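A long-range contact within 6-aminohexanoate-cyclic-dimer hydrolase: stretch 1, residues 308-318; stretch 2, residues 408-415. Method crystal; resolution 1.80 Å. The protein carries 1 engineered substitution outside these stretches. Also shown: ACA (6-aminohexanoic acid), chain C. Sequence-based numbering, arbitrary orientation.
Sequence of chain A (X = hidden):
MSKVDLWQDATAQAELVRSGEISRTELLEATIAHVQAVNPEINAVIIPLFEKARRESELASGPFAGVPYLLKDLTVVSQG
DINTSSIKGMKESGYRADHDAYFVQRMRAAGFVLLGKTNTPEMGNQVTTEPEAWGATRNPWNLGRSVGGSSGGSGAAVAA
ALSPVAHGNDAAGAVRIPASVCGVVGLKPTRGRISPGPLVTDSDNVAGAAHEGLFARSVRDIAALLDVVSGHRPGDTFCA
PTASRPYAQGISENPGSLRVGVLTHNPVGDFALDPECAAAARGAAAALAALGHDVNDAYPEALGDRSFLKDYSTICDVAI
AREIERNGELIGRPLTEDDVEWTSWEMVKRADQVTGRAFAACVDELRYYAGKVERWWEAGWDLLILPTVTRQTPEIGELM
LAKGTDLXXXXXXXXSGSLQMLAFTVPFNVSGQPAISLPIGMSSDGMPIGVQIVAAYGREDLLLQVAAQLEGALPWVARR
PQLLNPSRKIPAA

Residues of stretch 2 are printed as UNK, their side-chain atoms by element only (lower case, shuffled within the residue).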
# COMPACT_ATOMS: atom_id res chain seq x y z
N PHE A 308 4.72 -3.95 -21.04
CA PHE A 308 4.04 -2.72 -20.63
C PHE A 308 4.85 -1.88 -19.65
O PHE A 308 4.68 -0.66 -19.59
CB PHE A 308 2.70 -3.08 -19.97
CG PHE A 308 2.84 -3.71 -18.61
CD1 PHE A 308 2.98 -2.92 -17.47
CD2 PHE A 308 2.85 -5.09 -18.47
CE1 PHE A 308 3.13 -3.50 -16.21
CE2 PHE A 308 3.00 -5.68 -17.21
CZ PHE A 308 3.14 -4.88 -16.08
N LEU A 309 5.73 -2.52 -18.88
CA LEU A 309 6.51 -1.79 -17.89
C LEU A 309 7.35 -0.68 -18.51
O LEU A 309 7.61 0.34 -17.86
CB LEU A 309 7.40 -2.74 -17.08
CG LEU A 309 7.86 -2.20 -15.72
CD1 LEU A 309 6.65 -1.85 -14.86
CD2 LEU A 309 8.71 -3.23 -15.02
N LYS A 310 7.77 -0.87 -19.75
CA LYS A 310 8.57 0.15 -20.43
C LYS A 310 7.71 1.40 -20.61
O LYS A 310 8.15 2.52 -20.33
CB LYS A 310 9.04 -0.35 -21.79
CG LYS A 310 9.96 0.62 -22.51
CD LYS A 310 10.30 0.14 -23.91
CE LYS A 310 11.20 1.14 -24.62
NZ LYS A 310 10.57 2.48 -24.72
N ASP A 311 6.47 1.19 -21.05
CA ASP A 311 5.52 2.28 -21.27
C ASP A 311 5.15 2.93 -19.95
O ASP A 311 4.99 4.14 -19.86
CB ASP A 311 4.25 1.74 -21.94
CG ASP A 311 4.52 1.11 -23.28
OD1 ASP A 311 4.96 1.84 -24.20
OD2 ASP A 311 4.29 -0.11 -23.42
N TYR A 312 5.00 2.11 -18.91
CA TYR A 312 4.66 2.62 -17.59
C TYR A 312 5.78 3.51 -17.06
O TYR A 312 5.53 4.55 -16.45
CB TYR A 312 4.41 1.44 -16.65
CG TYR A 312 3.88 1.83 -15.29
CD1 TYR A 312 2.75 2.64 -15.16
CD2 TYR A 312 4.49 1.37 -14.13
CE1 TYR A 312 2.25 2.99 -13.91
CE2 TYR A 312 4.00 1.70 -12.87
CZ TYR A 312 2.88 2.51 -12.77
OH TYR A 312 2.40 2.86 -11.53
N SER A 313 7.02 3.09 -17.30
CA SER A 313 8.18 3.84 -16.85
C SER A 313 8.20 5.25 -17.45
O SER A 313 8.53 6.22 -16.77
CB SER A 313 9.47 3.10 -17.24
OG SER A 313 10.60 3.71 -16.64
N THR A 314 7.86 5.34 -18.73
CA THR A 314 7.83 6.63 -19.42
C THR A 314 6.81 7.55 -18.77
O THR A 314 7.06 8.74 -18.57
CB THR A 314 7.51 6.44 -20.91
OG1 THR A 314 8.55 5.67 -21.52
CG2 THR A 314 7.38 7.80 -21.61
N ILE A 315 5.64 7.00 -18.43
CA ILE A 315 4.61 7.79 -17.79
C ILE A 315 5.11 8.24 -16.42
O ILE A 315 4.89 9.38 -16.01
CB ILE A 315 3.31 6.98 -17.63
CG1 ILE A 315 2.72 6.70 -19.01
CG2 ILE A 315 2.33 7.72 -16.74
CD1 ILE A 315 1.54 5.74 -19.00
N CYS A 316 5.81 7.34 -15.73
CA CYS A 316 6.36 7.65 -14.42
C CYS A 316 7.40 8.78 -14.49
O CYS A 316 7.47 9.62 -13.59
CB CYS A 316 6.98 6.41 -13.79
SG CYS A 316 5.75 5.24 -13.12
N ASP A 317 8.19 8.81 -15.56
CA ASP A 317 9.19 9.87 -15.70
C ASP A 317 8.49 11.23 -15.71
O ASP A 317 8.91 12.16 -15.04
CB ASP A 317 9.98 9.72 -17.00
CG ASP A 317 10.95 8.56 -16.97
OD1 ASP A 317 11.35 8.14 -15.87
OD2 ASP A 317 11.33 8.07 -18.06
N VAL A 318 7.42 11.31 -16.49
CA VAL A 318 6.63 12.54 -16.62
C VAL A 318 5.96 12.91 -15.30
O VAL A 318 5.95 14.08 -14.92
CB VAL A 318 5.56 12.39 -17.73
CG1 VAL A 318 4.59 13.58 -17.71
CG2 VAL A 318 6.25 12.29 -19.08
N UNK A 408 20.68 3.28 -17.10
CA UNK A 408 20.25 3.87 -18.36
C UNK A 408 18.84 3.58 -18.87
O UNK A 408 18.49 2.44 -19.21
c UNK A 408 21.25 3.51 -19.47
c UNK A 408 23.68 3.42 -20.25
o UNK A 408 24.90 3.39 -19.98
c UNK A 408 22.70 3.88 -19.16
o UNK A 408 23.22 3.11 -21.37
N UNK A 409 18.02 4.64 -18.91
CA UNK A 409 16.66 4.57 -19.42
C UNK A 409 15.44 4.26 -18.56
O UNK A 409 14.38 4.85 -18.75
N UNK A 410 15.59 3.35 -17.61
CA UNK A 410 14.43 2.99 -16.80
C UNK A 410 14.48 3.24 -15.30
O UNK A 410 15.55 3.41 -14.71
c UNK A 410 14.09 1.52 -17.07
n UNK A 410 12.15 -0.53 -18.12
c UNK A 410 12.57 -0.47 -16.73
n UNK A 410 11.55 -2.74 -18.00
c UNK A 410 11.68 -1.63 -18.70
c UNK A 410 12.91 0.95 -16.29
n UNK A 410 11.32 -1.61 -19.98
N UNK A 411 13.29 3.28 -14.70
CA UNK A 411 13.08 3.51 -13.27
C UNK A 411 13.99 2.59 -12.45
O UNK A 411 14.16 1.42 -12.78
c UNK A 411 11.04 4.06 -11.81
o UNK A 411 10.33 6.32 -11.44
c UNK A 411 11.62 3.22 -12.92
c UNK A 411 10.80 5.50 -12.23
n UNK A 411 11.11 5.80 -13.48
N UNK A 412 14.58 3.13 -11.38
CA UNK A 412 15.47 2.33 -10.54
C UNK A 412 14.69 1.20 -9.86
O UNK A 412 15.24 0.14 -9.59
c UNK A 412 16.15 3.22 -9.48
o UNK A 412 15.20 3.92 -8.70
N UNK A 413 13.41 1.43 -9.60
CA UNK A 413 12.56 0.43 -8.96
C UNK A 413 12.18 -0.69 -9.92
O UNK A 413 11.67 -1.73 -9.50
c UNK A 413 11.30 1.09 -8.40
N UNK A 414 12.43 -0.49 -11.21
CA UNK A 414 12.10 -1.50 -12.21
C UNK A 414 13.29 -2.34 -12.65
O UNK A 414 13.22 -3.02 -13.67
c UNK A 414 8.41 1.38 -13.88
c UNK A 414 9.64 0.75 -14.11
c UNK A 414 7.70 1.11 -12.72
c UNK A 414 9.44 -0.40 -12.02
c UNK A 414 10.16 -0.14 -13.18
c UNK A 414 11.47 -0.84 -13.45
c UNK A 414 8.21 0.23 -11.79
N UNK A 415 14.38 -2.30 -11.89
CA UNK A 415 15.56 -3.08 -12.26
C UNK A 415 15.94 -4.12 -11.20
O UNK A 415 15.67 -3.94 -10.01
c UNK A 415 17.15 -1.41 -11.25
c UNK A 415 16.79 -2.18 -12.52
c UNK A 415 18.37 -0.53 -11.39
c UNK A 415 16.49 -1.22 -13.67
C ACA C . 4.81 2.85 -5.53
O ACA C . 3.82 2.25 -5.95
C2 ACA C . 6.19 2.20 -5.56
C3 ACA C . 6.67 1.87 -6.97
C4 ACA C . 7.32 3.06 -7.66
C5 ACA C . 7.12 3.00 -9.18
C6 ACA C . 7.50 4.30 -9.88
N ACA C . 6.40 5.25 -9.97
O HOH W 1 11.61 5.52 -18.44

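Position 408 carries five side-chain atoms, a run of three carbons whose third bears two oxygens. That carboxylate at the end of a three-carbon chain is Glu 408; it is poorly ordered and touches nothing on the helix of residues 308-318. Position 409 has no side-chain atoms, and its phi/psi of 90/-38 would jam a CB against the carbonyl O of the preceding residue, so it is Gly 409. Its contribution is its backbone O, which accepts a hydrogen bond from water 1 at 2.9 Å.

Position 410 shows three carbons, a nitrogen, and a carbon carrying two more nitrogens. The planar group of three nitrogens around one carbon identifies Arg 410. Its guanidinium has Lys 310 N and Leu 309 C over one face, and NH2 lies 3.2 Å from Lys 310 CB. The side chain is poorly ordered, so this packing is less firmly defined.

Position 411 has three carbons, the third bearing one oxygen and one nitrogen: the amide of Gln 411. Its CA-to-CB bond points toward the helix, and NE2 gives a weak hydrogen bond to Asp 317 OD1 (3.4 Å, 141°). Its backbone N gives another weak one to Ser 313 OG (3.3 Å, 158°).

Position 412 has one carbon and one oxygen, hence Ser 412, and position 413 a single carbon, hence Ala 413. Both sit in a short 3-10 segment, out of reach of the helix.

Position 414 has one carbon followed by a ring of six carbons with no oxygen, which makes it Phe 414. Leu 309 CD1 lies 3.8 Å from the ring centroid and 11° off its normal, a CH-pi contact over the face. Ser 313 CA approaches the ring edge, with CE2 3.9 Å away. The Tyr 312 ring meets the Phe 414 ring rim to rim, Tyr 312 CD2 lying 3.5 Å from Phe 414 CZ, with the planes at 27°.

Position 415 has four carbons forked at the first, one arm two carbons long: Ile 415, whose side-chain end leads away from the helix.

The contact, burying 433 Å² in total, joins an apolar patch to a polar one. Phe 414 packs against Leu 309, Tyr 312 and Ser 313, while Gln 411 reaches Ser 313 and Asp 317, one helical turn apart. Water 1 reinforces the polar side: it accepts from Ser 313 OG (2.7 Å) and donates to Asp 317 OD2 (2.6 Å) and Gly 409 O, tying loop to helix where direct bonds are weak.

Stretch 2 408-415: EGRQSAFI
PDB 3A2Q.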